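Cytochrome c, mono-and diheme variant (Methylophaga aminisulfidivorans MP, PDB 7C90) probably carries electrons in the methanol oxidation system of this marine methylotroph, through a covalently bound heme c. Local coordinates at residues A[36-40]-A[110-114]; A[79-85]-A[146-151]. All blocks are in the same frame, centred on the assembly; numbering follows the deposited sequence.

Contact 1. Residues A[36-40]-A[110-114]. With HEC (heme c), chain E.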
loop_
_atom_site.group_PDB
_atom_site.type_symbol
_atom_site.label_atom_id
_atom_site.label_comp_id
_atom_site.label_asym_id
_atom_site.label_seq_id
_atom_site.Cartn_x
_atom_site.Cartn_y
_atom_site.Cartn_z
ATOM N N PHE A 36 -20.669 2.557 -19.584
ATOM C CA PHE A 36 -19.532 2.155 -18.723
ATOM C C PHE A 36 -19.380 3.177 -17.598
ATOM O O PHE A 36 -19.312 4.365 -17.872
ATOM C CB PHE A 36 -18.261 1.986 -19.547
ATOM C CG PHE A 36 -18.316 0.843 -20.519
ATOM C CD1 PHE A 36 -17.980 -0.433 -20.131
ATOM C CD2 PHE A 36 -18.750 1.037 -21.811
ATOM C CE1 PHE A 36 -18.043 -1.484 -21.026
ATOM C CE2 PHE A 36 -18.814 -0.020 -22.699
ATOM C CZ PHE A 36 -18.458 -1.274 -22.305
ATOM N N ARG A 37 -19.327 2.688 -16.363
ATOM C CA ARG A 37 -19.269 3.588 -15.194
ATOM C C ARG A 37 -18.079 3.281 -14.285
ATOM O O ARG A 37 -17.720 2.136 -14.125
ATOM C CB ARG A 37 -20.572 3.510 -14.398
ATOM C CG ARG A 37 -21.832 3.781 -15.203
ATOM C CD ARG A 37 -23.036 3.976 -14.314
ATOM N NE ARG A 37 -24.237 4.346 -15.040
ATOM C CZ ARG A 37 -24.670 5.587 -15.215
ATOM N NH1 ARG A 37 -24.002 6.609 -14.721
ATOM N NH2 ARG A 37 -25.780 5.809 -15.890
ATOM N N ASN A 38 -17.512 4.349 -13.745
ATOM C CA ASN A 38 -16.440 4.355 -12.733
ATOM C C ASN A 38 -16.886 3.544 -11.497
ATOM O O ASN A 38 -17.987 3.747 -10.974
ATOM C CB ASN A 38 -16.039 5.790 -12.429
ATOM C CG ASN A 38 -14.871 5.850 -11.475
ATOM O OD1 ASN A 38 -15.021 5.522 -10.303
ATOM N ND2 ASN A 38 -13.704 6.228 -11.982
ATOM N N THR A 39 -16.022 2.650 -11.040
ATOM C CA THR A 39 -16.285 1.671 -9.965
ATOM C C THR A 39 -16.557 2.385 -8.626
ATOM O O THR A 39 -17.344 1.863 -7.825
ATOM C CB THR A 39 -15.087 0.716 -9.918
ATOM O OG1 THR A 39 -15.088 0.052 -11.183
ATOM C CG2 THR A 39 -15.176 -0.238 -8.750
ATOM N N VAL A 40 -15.919 3.535 -8.391
ATOM C CA VAL A 40 -15.991 4.298 -7.108
ATOM C C VAL A 40 -17.000 5.455 -7.246
ATOM O O VAL A 40 -17.876 5.581 -6.371
ATOM C CB VAL A 40 -14.594 4.798 -6.695
ATOM C CG1 VAL A 40 -14.657 5.776 -5.531
ATOM C CG2 VAL A 40 -13.666 3.638 -6.384
ATOM N N THR A 110 -13.871 -6.888 -3.539
ATOM C CA THR A 110 -14.139 -5.563 -2.959
ATOM C C THR A 110 -15.400 -4.976 -3.611
ATOM O O THR A 110 -16.267 -4.440 -2.885
ATOM C CB THR A 110 -12.899 -4.685 -3.104
ATOM O OG1 THR A 110 -11.808 -5.500 -2.676
ATOM C CG2 THR A 110 -13.030 -3.388 -2.345
ATOM N N TYR A 111 -15.487 -5.055 -4.939
ATOM C CA TYR A 111 -16.618 -4.568 -5.753
ATOM C C TYR A 111 -17.222 -5.755 -6.488
ATOM O O TYR A 111 -16.570 -6.381 -7.315
ATOM C CB TYR A 111 -16.127 -3.446 -6.664
ATOM C CG TYR A 111 -15.341 -2.359 -5.968
ATOM C CD1 TYR A 111 -15.988 -1.349 -5.276
ATOM C CD2 TYR A 111 -13.962 -2.334 -5.997
ATOM C CE1 TYR A 111 -15.282 -0.349 -4.626
ATOM C CE2 TYR A 111 -13.242 -1.326 -5.374
ATOM C CZ TYR A 111 -13.905 -0.320 -4.700
ATOM O OH TYR A 111 -13.203 0.652 -4.045
ATOM N N PRO A 112 -18.480 -6.141 -6.177
ATOM C CA PRO A 112 -19.098 -7.330 -6.782
ATOM C C PRO A 112 -19.204 -7.346 -8.323
ATOM O O PRO A 112 -19.115 -8.433 -8.947
ATOM C CB PRO A 112 -20.502 -7.376 -6.126
ATOM C CG PRO A 112 -20.753 -5.979 -5.582
ATOM C CD PRO A 112 -19.374 -5.443 -5.240
ATOM N N LYS A 113 -19.334 -6.174 -8.956
ATOM C CA LYS A 113 -19.372 -6.081 -10.445
ATOM C C LYS A 113 -18.099 -6.685 -11.046
ATOM O O LYS A 113 -18.133 -7.008 -12.235
ATOM C CB LYS A 113 -19.528 -4.630 -10.915
ATOM C CG LYS A 113 -18.320 -3.744 -10.652
ATOM C CD LYS A 113 -18.587 -2.302 -11.076
ATOM C CE LYS A 113 -17.459 -1.698 -11.869
ATOM N NZ LYS A 113 -17.740 -0.320 -12.345
ATOM N N ASN A 114 -17.002 -6.804 -10.286
ATOM C CA ASN A 114 -15.715 -7.291 -10.840
ATOM C C ASN A 114 -15.802 -8.804 -11.113
ATOM O O ASN A 114 -14.894 -9.325 -11.788
ATOM C CB ASN A 114 -14.506 -6.851 -10.002
ATOM C CG ASN A 114 -14.278 -5.354 -10.101
ATOM O OD1 ASN A 114 -14.513 -4.757 -11.163
ATOM N ND2 ASN A 114 -13.842 -4.733 -9.006
HETATM FE FE HEC E . -5.384 -2.851 -8.718
HETATM C CHA HEC E . -8.144 -2.918 -6.660
HETATM C CHB HEC E . -6.941 -4.871 -10.906
HETATM C CHC HEC E . -2.824 -2.319 -10.942
HETATM C CHD HEC E . -3.562 -1.413 -6.223
HETATM N NA HEC E . -7.252 -3.688 -8.765
HETATM C C1A HEC E . -8.223 -3.667 -7.876
HETATM C C2A HEC E . -9.448 -4.405 -8.249
HETATM C C3A HEC E . -9.101 -4.955 -9.547
HETATM C C4A HEC E . -7.700 -4.508 -9.722
HETATM C CMA HEC E . -9.852 -5.854 -10.467
HETATM C CAA HEC E . -10.729 -4.528 -7.514
HETATM C CBA HEC E . -10.707 -5.958 -7.001
HETATM C CGA HEC E . -11.985 -6.326 -6.323
HETATM O O1A HEC E . -13.022 -5.695 -6.600
HETATM O O2A HEC E . -11.914 -7.216 -5.436
HETATM N NB HEC E . -4.974 -3.501 -10.611
HETATM C C1B HEC E . -5.663 -4.356 -11.317
HETATM C C2B HEC E . -5.075 -4.712 -12.625
HETATM C C3B HEC E . -3.854 -3.913 -12.644
HETATM C C4B HEC E . -3.900 -3.213 -11.369
HETATM C CMB HEC E . -5.623 -5.665 -13.648
HETATM C CAB HEC E . -2.808 -3.843 -13.761
HETATM C CBB HEC E . -3.346 -3.162 -14.970
HETATM N NC HEC E . -3.527 -2.024 -8.593
HETATM C C1C HEC E . -2.663 -1.854 -9.604
HETATM C C2C HEC E . -1.389 -1.205 -9.246
HETATM C C3C HEC E . -1.624 -0.934 -7.823
HETATM C C4C HEC E . -2.942 -1.474 -7.524
HETATM C CMC HEC E . -0.256 -0.938 -10.176
HETATM C CAC HEC E . -0.566 -0.339 -6.929
HETATM C CBC HEC E . -0.014 0.970 -7.419
HETATM N ND HEC E . -5.787 -2.299 -6.767
HETATM C C1D HEC E . -4.948 -1.751 -5.908
HETATM C C2D HEC E . -5.522 -1.409 -4.621
HETATM C C3D HEC E . -6.894 -1.843 -4.732
HETATM C C4D HEC E . -6.928 -2.344 -6.108
HETATM C CMD HEC E . -4.830 -0.742 -3.495
HETATM C CAD HEC E . -8.003 -1.690 -3.774
HETATM C CBD HEC E . -8.718 -0.420 -4.262
HETATM C CGD HEC E . -10.161 -0.244 -3.823
HETATM O O1D HEC E . -10.602 -0.934 -2.888
HETATM O O2D HEC E . -10.892 0.625 -4.372
#

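Contact 2. Residues A[79-85]-A[146-151]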
loop_
_atom_site.group_PDB
_atom_site.type_symbol
_atom_site.label_atom_id
_atom_site.label_comp_id
_atom_site.label_asym_id
_atom_site.label_seq_id
_atom_site.Cartn_x
_atom_site.Cartn_y
_atom_site.Cartn_z
ATOM N N ALA A 79 -0.030 -13.475 -23.761
ATOM C CA ALA A 79 0.306 -12.036 -23.890
ATOM C C ALA A 79 -0.242 -11.237 -22.682
ATOM O O ALA A 79 0.465 -10.338 -22.193
ATOM C CB ALA A 79 -0.194 -11.522 -25.221
ATOM N N GLY A 80 -1.419 -11.598 -22.158
ATOM C CA GLY A 80 -2.005 -10.962 -20.959
ATOM C C GLY A 80 -1.157 -11.221 -19.720
ATOM O O GLY A 80 -1.088 -10.350 -18.855
ATOM N N GLU A 81 -0.539 -12.393 -19.605
ATOM C CA GLU A 81 0.294 -12.751 -18.431
ATOM C C GLU A 81 1.444 -11.754 -18.351
ATOM O O GLU A 81 1.669 -11.223 -17.282
ATOM C CB GLU A 81 0.881 -14.152 -18.551
ATOM C CG GLU A 81 1.574 -14.629 -17.296
ATOM C CD GLU A 81 2.851 -15.387 -17.602
ATOM O OE1 GLU A 81 2.743 -16.537 -18.104
ATOM O OE2 GLU A 81 3.948 -14.799 -17.392
ATOM N N SER A 82 2.107 -11.517 -19.475
ATOM C CA SER A 82 3.294 -10.639 -19.581
ATOM C C SER A 82 2.882 -9.181 -19.287
ATOM O O SER A 82 3.646 -8.490 -18.616
ATOM C CB SER A 82 3.958 -10.836 -20.923
ATOM O OG SER A 82 4.750 -9.714 -21.253
ATOM N N LEU A 83 1.686 -8.744 -19.703
ATOM C CA LEU A 83 1.200 -7.343 -19.503
ATOM C C LEU A 83 0.812 -7.125 -18.035
ATOM O O LEU A 83 1.089 -6.030 -17.493
ATOM C CB LEU A 83 0.016 -7.058 -20.426
ATOM C CG LEU A 83 0.379 -6.991 -21.909
ATOM C CD1 LEU A 83 -0.852 -7.163 -22.777
ATOM C CD2 LEU A 83 1.081 -5.687 -22.240
ATOM N N PHE A 84 0.214 -8.135 -17.410
ATOM C CA PHE A 84 -0.107 -8.145 -15.964
ATOM C C PHE A 84 1.175 -8.024 -15.127
ATOM O O PHE A 84 1.176 -7.246 -14.182
ATOM C CB PHE A 84 -0.850 -9.414 -15.578
ATOM C CG PHE A 84 -1.212 -9.482 -14.128
ATOM C CD1 PHE A 84 -0.311 -9.970 -13.206
ATOM C CD2 PHE A 84 -2.445 -9.061 -13.694
ATOM C CE1 PHE A 84 -0.653 -10.058 -11.869
ATOM C CE2 PHE A 84 -2.781 -9.134 -12.352
ATOM C CZ PHE A 84 -1.889 -9.650 -11.446
ATOM N N MET A 85 2.235 -8.765 -15.461
ATOM C CA MET A 85 3.517 -8.684 -14.702
ATOM C C MET A 85 4.026 -7.245 -14.756
ATOM O O MET A 85 4.405 -6.729 -13.710
ATOM C CB MET A 85 4.598 -9.632 -15.228
ATOM C CG MET A 85 4.166 -11.063 -15.245
ATOM S SD MET A 85 3.519 -11.637 -13.667
ATOM C CE MET A 85 2.008 -12.481 -14.140
ATOM N N HIS A 146 -6.600 -8.309 -22.832
ATOM C CA HIS A 146 -5.557 -9.363 -22.695
ATOM C C HIS A 146 -5.315 -9.661 -21.217
ATOM O O HIS A 146 -5.339 -10.850 -20.793
ATOM C CB HIS A 146 -4.279 -8.924 -23.407
ATOM C CG HIS A 146 -4.324 -9.169 -24.873
ATOM N ND1 HIS A 146 -4.730 -8.237 -25.769
ATOM C CD2 HIS A 146 -4.005 -10.261 -25.589
ATOM C CE1 HIS A 146 -4.614 -8.716 -26.993
ATOM N NE2 HIS A 146 -4.188 -9.970 -26.908
ATOM N N ILE A 147 -5.096 -8.609 -20.435
ATOM C CA ILE A 147 -4.815 -8.755 -18.977
ATOM C C ILE A 147 -6.020 -9.414 -18.338
ATOM O O ILE A 147 -5.847 -10.253 -17.452
ATOM C CB ILE A 147 -4.473 -7.392 -18.338
ATOM C CG1 ILE A 147 -3.134 -6.859 -18.863
ATOM C CG2 ILE A 147 -4.496 -7.499 -16.819
ATOM C CD1 ILE A 147 -2.773 -5.469 -18.359
ATOM N N MET A 148 -7.218 -8.967 -18.707
ATOM C CA MET A 148 -8.466 -9.535 -18.139
ATOM C C MET A 148 -8.566 -11.032 -18.463
ATOM O O MET A 148 -8.848 -11.814 -17.522
ATOM C CB MET A 148 -9.693 -8.802 -18.649
ATOM C CG MET A 148 -9.851 -7.453 -17.963
ATOM S SD MET A 148 -11.012 -6.394 -18.862
ATOM C CE MET A 148 -12.500 -7.375 -18.902
ATOM N N ALA A 149 -8.335 -11.445 -19.704
ATOM C CA ALA A 149 -8.386 -12.897 -20.042
ATOM C C ALA A 149 -7.415 -13.659 -19.128
ATOM O O ALA A 149 -7.813 -14.695 -18.566
ATOM C CB ALA A 149 -8.075 -13.148 -21.495
ATOM N N TRP A 150 -6.203 -13.145 -18.910
ATOM C CA TRP A 150 -5.192 -13.842 -18.060
ATOM C C TRP A 150 -5.696 -13.916 -16.621
ATOM O O TRP A 150 -5.555 -14.962 -15.994
ATOM C CB TRP A 150 -3.793 -13.192 -18.171
ATOM C CG TRP A 150 -2.826 -13.932 -17.313
ATOM C CD1 TRP A 150 -2.186 -15.101 -17.606
ATOM C CD2 TRP A 150 -2.526 -13.638 -15.943
ATOM N NE1 TRP A 150 -1.474 -15.524 -16.525
ATOM C CE2 TRP A 150 -1.675 -14.667 -15.485
ATOM C CE3 TRP A 150 -2.907 -12.618 -15.063
ATOM C CZ2 TRP A 150 -1.165 -14.684 -14.188
ATOM C CZ3 TRP A 150 -2.429 -12.657 -13.773
ATOM C CH2 TRP A 150 -1.561 -13.669 -13.343
ATOM N N VAL A 151 -6.254 -12.831 -16.081
ATOM C CA VAL A 151 -6.771 -12.801 -14.688
ATOM C C VAL A 151 -7.859 -13.874 -14.551
ATOM O O VAL A 151 -7.897 -14.561 -13.472
ATOM C CB VAL A 151 -7.265 -11.390 -14.289
ATOM C CG1 VAL A 151 -8.024 -11.407 -12.979
ATOM C CG2 VAL A 151 -6.122 -10.373 -14.194
#

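Contact 1. Residues A[36-40]-A[110-114]
F36 opens the loop 36-40 without touching 110-114; its ring packs against helix 117-126. R37 contributes its backbone: its O lies 3.0 Å from NZ of K113, its side chain leading away. N38 points its CA-to-CB bond away, OD1 accepting from N of V40 (2.9 Å) in an Asx turn and also from N of T41. T39, the residue most covered here, sets CG2 over the face of the Y111 ring, 3.6 Å from its centroid and 17° off the normal, a CH-pi contact; its OG1 receives a weak hydrogen bond from K113 NZ (2.9 Å) and has a stronger partner in T123. The K113 ammonium is held by a salt bridge to E122. V40 finishes the segment, its CG2 3.8 Å from Y111 OH, which makes a very short hydrogen bond to O2D of the heme (2.3 Å); the other propionate is gripped at O2A by T110 N (2.7 Å) and at O1A by Y111 N (3.0 Å) and N114 ND2 (2.7 Å). The N-terminal loop thus covers the propionate-binding loop of a class I-type cytochrome c heme pocket.

Contact 2. Residues A[79-85]-A[146-151]
W150 has the most surface covered, its indole entering helix 79-85 as a knob in a hole formed by G80, E81, F84 and M85. CA of E81 lies over the five-membered ring of W150, 3.6 Å from its centroid and 15° off the normal, a CH-pi contact, and CE of M85 approaches the six-membered ring of W150 off-centre, 4.2 Å from its centroid. F84, next in buried area, meets that six-membered ring obliquely, with planes at 42° and F84 CG 3.4 Å from W150 CZ3. F84 also packs on aliphatic side chains: its CD2 is 4.1 Å from CG2 of I147 and 3.9 Å from CG2 of V151. This is the crossing of the N- and C-terminal helices of the cytochrome c fold, with segment axes 7.3 Å apart at -100°. G80 makes such closeness possible: its CA is 4.1 Å from that of I147 and 3.3 Å from O of H146, a CA-H...O contact, and a CB there would come within 2.0 Å of that oxygen. I147 lays CG1 3.5 Å from CB of L83, and its side chain also touches the heme. F84 lies close to C88, covalently bound to the heme, and H92, an axial ligand of its iron. H146 also points toward helix 79-85, its CB 3.9 Å from L83 CD1, while its ND1 bonds to the backbone O of D142.

Contacts 1 and 2 lie on opposite sides of the chain's centre, their own centres 19 Å apart and their nearest atoms about 7 Å apart without touching. Their segments alternate along the chain: 36-40, then 79-85, 110-114 and finally 146-151. Contact 2 joins helices 74-87 and 141-153, whereas contact 1 involves two loops, the second lying between helices 89-92 and 117-126, so they share no helix. Heme c is their common neighbour: 110-114 binds its propionates, and I147 of contact 2 touches it. The N-terminal loop is tied to the cofactor by way of 110-114, the crossed helices through I147, consistent with a compact single-heme electron carrier.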